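Local atomic coordinates of NikO protein (Streptomyces tendae, PDB entry 4FQD), a protein that acts as an enolpyruvyl transferase essential in nikkomycin biosynthesis, probably transferring the enolpyruvyl group of phosphoenolpyruvate to a uridine nucleotide. Residues E236-G239 and P240-V244; I175-L178 and D179-R182; H214-K218 and P219-D223; V196-A199 and L200-A204. The protein carries 4 engineered substitutions. All coordinates share one frame; numbering follows the deposited sequence.

Contact 1: residues E236-G239 and P240-V244; sequences EFAG and PETWV
Phe237 and Trp243 both turn CG away from their own carbonyl carbon and beside the backbone N (chi1 -65° and -70°), and this matching choice lays the two rings side by side on one face of a beta hairpin. They form an offset stack: the Phe237 ring and the five-membered ring of Trp243 have centroids 4.1 Å apart and planes inclined by 21°. Phe237 CE1 lies over the indole face, 3.4 Å from Trp243 CE2. Were Trp243 replaced by an alanine, the Phe237 ring would probably lose the flat surface it leans on and be freer to turn.

Glu236 and Val244 are an antiparallel hydrogen-bonded pair, joined by Glu236 N to Val244 O and by Val244 N to Glu236 O, each 2.7 Å. Nearer the turn, Ala238 and Gly239 both face Thr242 in a classic beta bulge, where Gly239 N reaches a lone pair of Thr242 O at 3.3 Å. The bulge turns Ala238 toward the partner strand, its small CB meeting Val244 CG2 at 4.1 Å. Pro240 suits the turn, its ring restraining phi and its nitrogen having no N-H to satisfy.

Trp243 is pressed onto Val221 and Val225 of helix 219-231, and Phe237 also touches Val225. Strand 235-239 ends the sheet within this chain, while strand 242-248 lies between it and strand 209-213, whose Thr209 and Thr211 pack against Val244.

Contact 2: residues I175-L178 and D179-R182; sequences IDML and DYTR
Asp176 O receives the N-H of Asp179 at 3.0 Å, the first bond of a 3-10 turn that ends strand 174-176. Met177 O takes Tyr180 N likewise at 3.0 Å, and both donors stand above the carbonyl planes, off the lone pairs. At the last step Leu178 O is held by Thr181 OG1 at 2.9 Å, besides a weak bond from Thr181 N. With chi1 at 65°, OG1 lies between the backbone N and the carbonyl carbon and turns back to Leu178 O, leaving the threonine methyl to pack near Met177 O.

The Tyr180 ring presents its edge to Ile175, with CE2 3.9 Å from CG2 of that residue, while Met177 SD makes an oblique Met-aromatic contact 5.3 Å from the ring centroid. The phenol is anchored farther out by Asp146.

Asp176 suits the start of the turn because its carboxylate forms an Asx turn: OD1 accepts Leu178 N at 3.3 Å, from above the carboxylate plane. His214 ND1 bonds the same oxygen, and together the bonds probably limit carboxylate rotation. Asp179 OD2 is paired with Arg150, and water 1 also donates to it, at 2.9 Å, while accepting the N-H of Asp176 at 3.1 Å.

Contact 3: residues H214-K218 and P219-D223; sequences HPYLK and PDVTD
Lys218 is the N-cap of helix 219-231, and its carbonyl begins the helical bonding to the residues that follow. Lys218 O accepts two N-H groups: Val221 N at 2.8 Å, from well above the carbonyl plane, and Thr222 N at 3.0 Å, in an almost straight bond with an angle of 178° at the hydrogen. Pro219 fits the first helical position, where the backbone nitrogen needs no acceptor in the previous turn. Its own carbonyl carries the ladder on, Pro219 O taking Asp223 N at 2.9 Å. Thr222 OG1 turns back to Leu217 O, but at 3.4 Å this is a weak bond.

Tyr216 enters alongside this first turn. A chi1 of -168° puts its ring beside its own carbonyl carbon, with an edge to the helix: CD2 is 3.5 Å from Val221 CG2, and CE2 is 3.9 Å from Asp220 CB, which lies in the ring plane. The carboxylate of Asp220, turned 69° from that ring, goes on to a salt bridge with Lys197. The Lys218 chain bends away, its amine reaching Gly338 O and the ring of Phe340.

The branched Val221 fills the angle between elements, packing on Val196 and Leu200 of helix 192-204. Tyr216 rests against Ser193 and Val196 of the same helix, while Leu217 touches Trp243 of strand 242-248 from the loop.

Contact 4: residues V196-A199 and L200-A204; sequences VKTA and LLMGA. With SO4 (sulfate ion), chain C.
Val196 and Leu200 meet one turn apart on helix 192-204, the helix of the beta-alpha-beta unit that connects the parallel neighbours 174-176 and 209-213. Four consecutive i to i+4 backbone bonds, from Leu200 N to Val196 O through Gly203 N to Ala199 O, hold the turn; Met202 N to Thr198 O is 2.8 Å. All these residues are buried, so the main-chain polar atoms need such partners.

Apolar contacts run along the flanks. Val196 CG1 touches Leu200 CD1 at 4.2 Å, on the flank that faces helix 219-231, where Leu200 also meets Met224. On another flank Thr198 and Met202 point the same way, with CG2 of the first 4.0 Å from CG of the second, against Met148 of helix 142-149. Threonine is at home there because OG1 bonds back to Gly194 O, leaving its methyl for packing. The small Ala199 lets Val147 and Met177 come close.

The charged group is Lys197, whose chain runs fully extended past CG (chi2 173°) and carries the amine clear of the helix to a salt bridge with Asp220. With a methionine in its place, that carboxylate would probably be left buried without its positive mate. A sulfate, probably from the crystallisation liquor and also bonded by Ser193 OG, accepts from the amine: Lys197 NZ lies 3.0 Å from sulfate O1.

How the contacts relate
From the N terminus the order is contact 2, contact 4, contact 3, contact 1. All are local and follow in series, so none nests in or crosses another. Contact 2 closes the turn leaving strand 174-176; contact 4 is one stretch of the helix leading to strand 209-213; contact 3 closes the loop from that strand into helix 219-231; contact 1 closes the hairpin beyond. In space they converge on one mixed sheet and its two helices. His214 ties contact 3 to Asp176 in contact 2, Met177 packs on Ala199 of contact 4, and Trp243 of contact 1 reaches Leu200 on helix 192-204 as well as Pro215 of contact 3.

Contact 1: residues E236-G239 and P240-V244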
loop_
_atom_site.group_PDB
_atom_site.type_symbol
_atom_site.label_atom_id
_atom_site.label_comp_id
_atom_site.label_asym_id
_atom_site.label_seq_id
_atom_site.Cartn_x
_atom_site.Cartn_y
_atom_site.Cartn_z
ATOM N N GLU A 236 27.740 17.789 -2.644
ATOM C CA GLU A 236 28.393 16.491 -2.553
ATOM C C GLU A 236 27.479 15.397 -2.016
ATOM O O GLU A 236 26.790 15.590 -1.020
ATOM C CB GLU A 236 29.633 16.617 -1.673
ATOM C CG GLU A 236 30.298 15.318 -1.300
ATOM C CD GLU A 236 31.416 15.532 -0.299
ATOM O OE1 GLU A 236 31.680 16.696 0.078
ATOM O OE2 GLU A 236 32.033 14.532 0.117
ATOM N N PHE A 237 27.477 14.250 -2.687
ATOM C CA PHE A 237 26.725 13.088 -2.226
ATOM C C PHE A 237 27.637 12.214 -1.370
ATOM O O PHE A 237 28.173 11.213 -1.847
ATOM C CB PHE A 237 26.201 12.287 -3.415
ATOM C CG PHE A 237 25.187 13.023 -4.248
ATOM C CD1 PHE A 237 24.585 14.186 -3.786
ATOM C CD2 PHE A 237 24.831 12.546 -5.496
ATOM C CE1 PHE A 237 23.653 14.853 -4.562
ATOM C CE2 PHE A 237 23.902 13.206 -6.273
ATOM C CZ PHE A 237 23.310 14.362 -5.805
ATOM N N ALA A 238 27.817 12.607 -0.110
ATOM C CA ALA A 238 28.698 11.900 0.820
ATOM C C ALA A 238 28.248 10.466 1.075
ATOM O O ALA A 238 29.070 9.554 1.160
ATOM C CB ALA A 238 28.791 12.664 2.132
ATOM N N GLY A 239 26.941 10.275 1.207
ATOM C CA GLY A 239 26.382 8.953 1.407
ATOM C C GLY A 239 25.117 8.777 0.594
ATOM O O GLY A 239 24.684 9.706 -0.091
ATOM N N PRO A 240 24.516 7.581 0.660
ATOM C CA PRO A 240 23.253 7.309 -0.035
ATOM C C PRO A 240 22.141 8.231 0.451
ATOM O O PRO A 240 21.235 8.560 -0.313
ATOM C CB PRO A 240 22.943 5.863 0.361
ATOM C CG PRO A 240 24.267 5.271 0.703
ATOM C CD PRO A 240 25.047 6.385 1.333
ATOM N N GLU A 241 22.221 8.644 1.712
ATOM C CA GLU A 241 21.196 9.494 2.305
ATOM C C GLU A 241 21.777 10.791 2.858
ATOM O O GLU A 241 21.142 11.465 3.667
ATOM C CB GLU A 241 20.463 8.740 3.421
ATOM C CG GLU A 241 19.810 7.436 2.981
ATOM C CD GLU A 241 18.614 7.654 2.071
ATOM O OE1 GLU A 241 18.157 8.810 1.948
ATOM O OE2 GLU A 241 18.126 6.666 1.480
ATOM N N THR A 242 22.981 11.140 2.419
ATOM C CA THR A 242 23.653 12.330 2.930
ATOM C C THR A 242 24.125 13.262 1.820
ATOM O O THR A 242 24.986 12.904 1.019
ATOM C CB THR A 242 24.859 11.965 3.815
ATOM O OG1 THR A 242 24.420 11.163 4.919
ATOM C CG2 THR A 242 25.533 13.223 4.342
ATOM N N TRP A 243 23.553 14.461 1.785
ATOM C CA TRP A 243 23.964 15.482 0.830
ATOM C C TRP A 243 24.620 16.649 1.555
ATOM O O TRP A 243 24.057 17.199 2.503
ATOM C CB TRP A 243 22.769 15.975 0.011
ATOM C CG TRP A 243 22.244 14.962 -0.957
ATOM C CD1 TRP A 243 22.681 13.679 -1.118
ATOM C CD2 TRP A 243 21.189 15.145 -1.902
ATOM N NE1 TRP A 243 21.960 13.052 -2.103
ATOM C CE2 TRP A 243 21.030 13.937 -2.605
ATOM C CE3 TRP A 243 20.350 16.220 -2.229
ATOM C CZ2 TRP A 243 20.082 13.762 -3.605
ATOM C CZ3 TRP A 243 19.405 16.049 -3.223
ATOM C CH2 TRP A 243 19.279 14.831 -3.900
ATOM N N VAL A 244 25.812 17.022 1.105
ATOM C CA VAL A 244 26.568 18.097 1.736
ATOM C C VAL A 244 26.759 19.272 0.782
ATOM O O VAL A 244 27.320 19.117 -0.303
ATOM C CB VAL A 244 27.948 17.604 2.216
ATOM C CG1 VAL A 244 28.756 18.758 2.785
ATOM C CG2 VAL A 244 27.789 16.497 3.246
#

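Contact 2: residues I175-L178 and D179-R182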
loop_
_atom_site.group_PDB
_atom_site.type_symbol
_atom_site.label_atom_id
_atom_site.label_comp_id
_atom_site.label_asym_id
_atom_site.label_seq_id
_atom_site.Cartn_x
_atom_site.Cartn_y
_atom_site.Cartn_z
ATOM N N ILE A 175 20.220 19.312 8.700
ATOM C CA ILE A 175 18.804 18.966 8.760
ATOM C C ILE A 175 18.518 17.550 8.275
ATOM O O ILE A 175 19.036 17.119 7.245
ATOM C CB ILE A 175 17.953 19.924 7.904
ATOM C CG1 ILE A 175 18.398 21.374 8.099
ATOM C CG2 ILE A 175 16.475 19.757 8.225
ATOM C CD1 ILE A 175 17.644 22.358 7.224
ATOM N N ASP A 176 17.685 16.835 9.023
ATOM C CA ASP A 176 17.146 15.565 8.565
ATOM C C ASP A 176 15.809 15.849 7.891
ATOM O O ASP A 176 14.873 16.316 8.537
ATOM C CB ASP A 176 16.953 14.609 9.743
ATOM C CG ASP A 176 16.774 13.167 9.301
ATOM O OD1 ASP A 176 16.360 12.935 8.146
ATOM O OD2 ASP A 176 17.050 12.261 10.116
ATOM N N MET A 177 15.725 15.571 6.594
ATOM C CA MET A 177 14.529 15.896 5.817
ATOM C C MET A 177 13.300 15.088 6.221
ATOM O O MET A 177 12.184 15.404 5.807
ATOM C CB MET A 177 14.798 15.741 4.320
ATOM C CG MET A 177 15.755 16.780 3.779
ATOM S SD MET A 177 15.105 18.434 4.068
ATOM C CE MET A 177 16.573 19.279 4.616
ATOM N N LEU A 178 13.502 14.054 7.030
ATOM C CA LEU A 178 12.386 13.260 7.534
ATOM C C LEU A 178 11.556 14.062 8.533
ATOM O O LEU A 178 10.451 13.665 8.903
ATOM C CB LEU A 178 12.886 11.962 8.168
ATOM C CG LEU A 178 13.608 11.003 7.221
ATOM C CD1 LEU A 178 13.915 9.684 7.913
ATOM C CD2 LEU A 178 12.787 10.776 5.962
ATOM N N ASP A 179 12.101 15.197 8.959
ATOM C CA ASP A 179 11.383 16.138 9.807
ATOM C C ASP A 179 10.185 16.727 9.068
ATOM O O ASP A 179 9.256 17.249 9.683
ATOM C CB ASP A 179 12.317 17.265 10.247
ATOM C CG ASP A 179 13.277 16.838 11.340
ATOM O OD1 ASP A 179 13.415 15.618 11.580
ATOM O OD2 ASP A 179 13.896 17.727 11.959
ATOM N N TYR A 180 10.214 16.634 7.743
ATOM C CA TYR A 180 9.165 17.208 6.913
ATOM C C TYR A 180 8.389 16.139 6.149
ATOM O O TYR A 180 7.897 16.383 5.049
ATOM C CB TYR A 180 9.763 18.237 5.955
ATOM C CG TYR A 180 10.562 19.306 6.664
ATOM C CD1 TYR A 180 9.938 20.423 7.205
ATOM C CD2 TYR A 180 11.939 19.190 6.809
ATOM C CE1 TYR A 180 10.662 21.399 7.860
ATOM C CE2 TYR A 180 12.671 20.161 7.462
ATOM C CZ TYR A 180 12.028 21.263 7.987
ATOM O OH TYR A 180 12.756 22.231 8.637
ATOM N N THR A 181 8.283 14.956 6.747
ATOM C CA THR A 181 7.487 13.873 6.182
ATOM C C THR A 181 6.404 13.460 7.173
ATOM O O THR A 181 6.600 13.552 8.384
ATOM C CB THR A 181 8.354 12.641 5.853
ATOM O OG1 THR A 181 8.885 12.087 7.065
ATOM C CG2 THR A 181 9.501 13.022 4.934
ATOM N N ARG A 182 5.261 13.013 6.660
ATOM C CA ARG A 182 4.180 12.549 7.525
ATOM C C ARG A 182 4.557 11.228 8.188
ATOM O O ARG A 182 4.410 11.065 9.398
ATOM C CB ARG A 182 2.875 12.388 6.743
ATOM C CG ARG A 182 1.730 11.843 7.586
ATOM C CD ARG A 182 0.501 11.512 6.752
ATOM N NE ARG A 182 -0.147 12.702 6.207
ATOM C CZ ARG A 182 -0.128 13.041 4.922
ATOM N NH1 ARG A 182 0.502 12.276 4.041
ATOM N NH2 ARG A 182 -0.746 14.143 4.517
HETATM O O HOH W 1 16.760 17.952 11.781
#

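Contact 3: residues H214-K218 and P219-D223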
loop_
_atom_site.group_PDB
_atom_site.type_symbol
_atom_site.label_atom_id
_atom_site.label_comp_id
_atom_site.label_asym_id
_atom_site.label_seq_id
_atom_site.Cartn_x
_atom_site.Cartn_y
_atom_site.Cartn_z
ATOM N N HIS A 214 18.420 12.260 4.237
ATOM C CA HIS A 214 17.256 11.622 3.616
ATOM C C HIS A 214 16.502 12.557 2.671
ATOM O O HIS A 214 15.347 12.898 2.925
ATOM C CB HIS A 214 16.298 11.085 4.683
ATOM C CG HIS A 214 16.949 10.185 5.688
ATOM N ND1 HIS A 214 17.225 10.585 6.975
ATOM C CD2 HIS A 214 17.377 8.903 5.589
ATOM C CE1 HIS A 214 17.795 9.590 7.631
ATOM N NE2 HIS A 214 17.901 8.558 6.813
ATOM N N PRO A 215 17.149 12.968 1.570
ATOM C CA PRO A 215 16.540 13.954 0.673
ATOM C C PRO A 215 15.536 13.344 -0.303
ATOM O O PRO A 215 15.523 12.131 -0.516
ATOM C CB PRO A 215 17.744 14.493 -0.097
ATOM C CG PRO A 215 18.666 13.325 -0.177
ATOM C CD PRO A 215 18.483 12.550 1.104
ATOM N N TYR A 216 14.696 14.199 -0.878
ATOM C CA TYR A 216 13.790 13.810 -1.950
ATOM C C TYR A 216 14.646 13.434 -3.155
ATOM O O TYR A 216 15.673 14.066 -3.404
ATOM C CB TYR A 216 12.867 14.982 -2.279
ATOM C CG TYR A 216 11.698 14.651 -3.177
ATOM C CD1 TYR A 216 10.634 13.885 -2.714
ATOM C CD2 TYR A 216 11.642 15.131 -4.478
ATOM C CE1 TYR A 216 9.557 13.592 -3.532
ATOM C CE2 TYR A 216 10.570 14.847 -5.299
ATOM C CZ TYR A 216 9.532 14.077 -4.823
ATOM O OH TYR A 216 8.466 13.793 -5.644
ATOM N N LEU A 217 14.236 12.411 -3.901
ATOM C CA LEU A 217 15.126 11.800 -4.889
ATOM C C LEU A 217 14.678 11.881 -6.350
ATOM O O LEU A 217 15.406 11.449 -7.243
ATOM C CB LEU A 217 15.393 10.341 -4.515
ATOM C CG LEU A 217 16.090 10.127 -3.170
ATOM C CD1 LEU A 217 16.127 8.649 -2.816
ATOM C CD2 LEU A 217 17.495 10.716 -3.197
ATOM N N LYS A 218 13.491 12.422 -6.595
ATOM C CA LYS A 218 12.986 12.544 -7.961
ATOM C C LYS A 218 13.764 13.615 -8.730
ATOM O O LYS A 218 14.372 14.492 -8.114
ATOM C CB LYS A 218 11.489 12.863 -7.942
ATOM C CG LYS A 218 10.642 11.791 -7.274
ATOM C CD LYS A 218 10.850 10.439 -7.937
ATOM C CE LYS A 218 9.973 9.367 -7.313
ATOM N NZ LYS A 218 8.525 9.636 -7.523
ATOM N N PRO A 219 13.754 13.546 -10.078
ATOM C CA PRO A 219 14.439 14.542 -10.917
ATOM C C PRO A 219 14.036 15.970 -10.571
ATOM O O PRO A 219 14.770 16.912 -10.872
ATOM C CB PRO A 219 13.955 14.195 -12.325
ATOM C CG PRO A 219 13.702 12.742 -12.271
ATOM C CD PRO A 219 13.170 12.464 -10.890
ATOM N N ASP A 220 12.865 16.103 -9.956
ATOM C CA ASP A 220 12.380 17.354 -9.396
ATOM C C ASP A 220 13.488 18.056 -8.615
ATOM O O ASP A 220 13.742 19.247 -8.800
ATOM C CB ASP A 220 11.213 17.044 -8.458
ATOM C CG ASP A 220 10.180 18.141 -8.429
ATOM O OD1 ASP A 220 10.524 19.292 -8.765
ATOM O OD2 ASP A 220 9.022 17.853 -8.064
ATOM N N VAL A 221 14.152 17.293 -7.750
ATOM C CA VAL A 221 15.242 17.800 -6.928
ATOM C C VAL A 221 16.595 17.499 -7.569
ATOM O O VAL A 221 17.501 18.335 -7.556
ATOM C CB VAL A 221 15.189 17.183 -5.513
ATOM C CG1 VAL A 221 16.484 17.428 -4.761
ATOM C CG2 VAL A 221 14.004 17.736 -4.739
ATOM N N THR A 222 16.715 16.303 -8.138
ATOM C CA THR A 222 17.960 15.840 -8.751
ATOM C C THR A 222 18.502 16.803 -9.807
ATOM O O THR A 222 19.694 17.114 -9.819
ATOM C CB THR A 222 17.789 14.432 -9.368
ATOM O OG1 THR A 222 17.868 13.445 -8.331
ATOM C CG2 THR A 222 18.871 14.149 -10.402
ATOM N N ASP A 223 17.624 17.282 -10.680
ATOM C CA ASP A 223 18.037 18.185 -11.749
ATOM C C ASP A 223 18.458 19.558 -11.229
ATOM O O ASP A 223 19.326 20.204 -11.815
ATOM C CB ASP A 223 16.936 18.326 -12.804
ATOM C CG ASP A 223 16.750 17.062 -13.620
ATOM O OD1 ASP A 223 17.672 16.218 -13.628
ATOM O OD2 ASP A 223 15.686 16.915 -14.258
#

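Contact 4: residues V196-A199 and L200-A204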
loop_
_atom_site.group_PDB
_atom_site.type_symbol
_atom_site.label_atom_id
_atom_site.label_comp_id
_atom_site.label_asym_id
_atom_site.label_seq_id
_atom_site.Cartn_x
_atom_site.Cartn_y
_atom_site.Cartn_z
ATOM N N VAL A 196 12.983 20.015 0.829
ATOM C CA VAL A 196 14.281 19.647 0.276
ATOM C C VAL A 196 14.757 20.690 -0.730
ATOM O O VAL A 196 15.919 21.096 -0.713
ATOM C CB VAL A 196 14.233 18.264 -0.403
ATOM C CG1 VAL A 196 15.566 17.948 -1.067
ATOM C CG2 VAL A 196 13.869 17.190 0.610
ATOM N N LYS A 197 13.849 21.119 -1.600
ATOM C CA LYS A 197 14.156 22.138 -2.596
ATOM C C LYS A 197 14.603 23.433 -1.930
ATOM O O LYS A 197 15.600 24.036 -2.327
ATOM C CB LYS A 197 12.938 22.404 -3.481
ATOM C CG LYS A 197 12.467 21.192 -4.263
ATOM C CD LYS A 197 11.160 21.477 -4.983
ATOM C CE LYS A 197 10.640 20.235 -5.687
ATOM N NZ LYS A 197 9.401 20.514 -6.463
ATOM N N THR A 198 13.861 23.848 -0.909
ATOM C CA THR A 198 14.164 25.075 -0.183
ATOM C C THR A 198 15.510 24.983 0.530
ATOM O O THR A 198 16.337 25.888 0.428
ATOM C CB THR A 198 13.068 25.401 0.847
ATOM O OG1 THR A 198 11.810 25.552 0.177
ATOM C CG2 THR A 198 13.399 26.685 1.590
ATOM N N ALA A 199 15.722 23.881 1.246
ATOM C CA ALA A 199 16.957 23.675 1.996
ATOM C C ALA A 199 18.183 23.671 1.090
ATOM O O ALA A 199 19.229 24.211 1.449
ATOM C CB ALA A 199 16.883 22.384 2.791
ATOM N N LEU A 200 18.050 23.056 -0.080
ATOM C CA LEU A 200 19.136 23.027 -1.052
ATOM C C LEU A 200 19.466 24.429 -1.549
ATOM O O LEU A 200 20.634 24.811 -1.621
ATOM C CB LEU A 200 18.781 22.124 -2.232
ATOM C CG LEU A 200 19.211 20.664 -2.110
ATOM C CD1 LEU A 200 18.656 19.857 -3.265
ATOM C CD2 LEU A 200 20.726 20.568 -2.072
ATOM N N LEU A 201 18.429 25.188 -1.888
ATOM C CA LEU A 201 18.598 26.562 -2.343
ATOM C C LEU A 201 19.224 27.423 -1.253
ATOM O O LEU A 201 20.146 28.196 -1.515
ATOM C CB LEU A 201 17.256 27.152 -2.781
ATOM C CG LEU A 201 16.654 26.591 -4.071
ATOM C CD1 LEU A 201 15.239 27.109 -4.274
ATOM C CD2 LEU A 201 17.529 26.942 -5.264
ATOM N N MET A 202 18.719 27.281 -0.032
ATOM C CA MET A 202 19.239 28.029 1.108
ATOM C C MET A 202 20.691 27.667 1.392
ATOM O O MET A 202 21.488 28.519 1.779
ATOM C CB MET A 202 18.387 27.780 2.355
ATOM C CG MET A 202 16.990 28.374 2.287
ATOM S SD MET A 202 17.001 30.164 2.069
ATOM C CE MET A 202 17.832 30.686 3.567
ATOM N N GLY A 203 21.028 26.396 1.198
ATOM C CA GLY A 203 22.377 25.919 1.436
ATOM C C GLY A 203 23.389 26.508 0.473
ATOM O O GLY A 203 24.549 26.714 0.831
ATOM N N ALA A 204 22.947 26.787 -0.748
ATOM C CA ALA A 204 23.833 27.310 -1.783
ATOM C C ALA A 204 24.081 28.810 -1.631
ATOM O O ALA A 204 25.134 29.315 -2.020
ATOM C CB ALA A 204 23.278 26.998 -3.165
HETATM S S SO4 C . 6.125 20.498 -4.490
HETATM O O1 SO4 C . 7.541 20.535 -4.137
HETATM O O2 SO4 C . 5.828 21.580 -5.425
HETATM O O3 SO4 C . 5.819 19.215 -5.115
HETATM O O4 SO4 C . 5.317 20.657 -3.284
#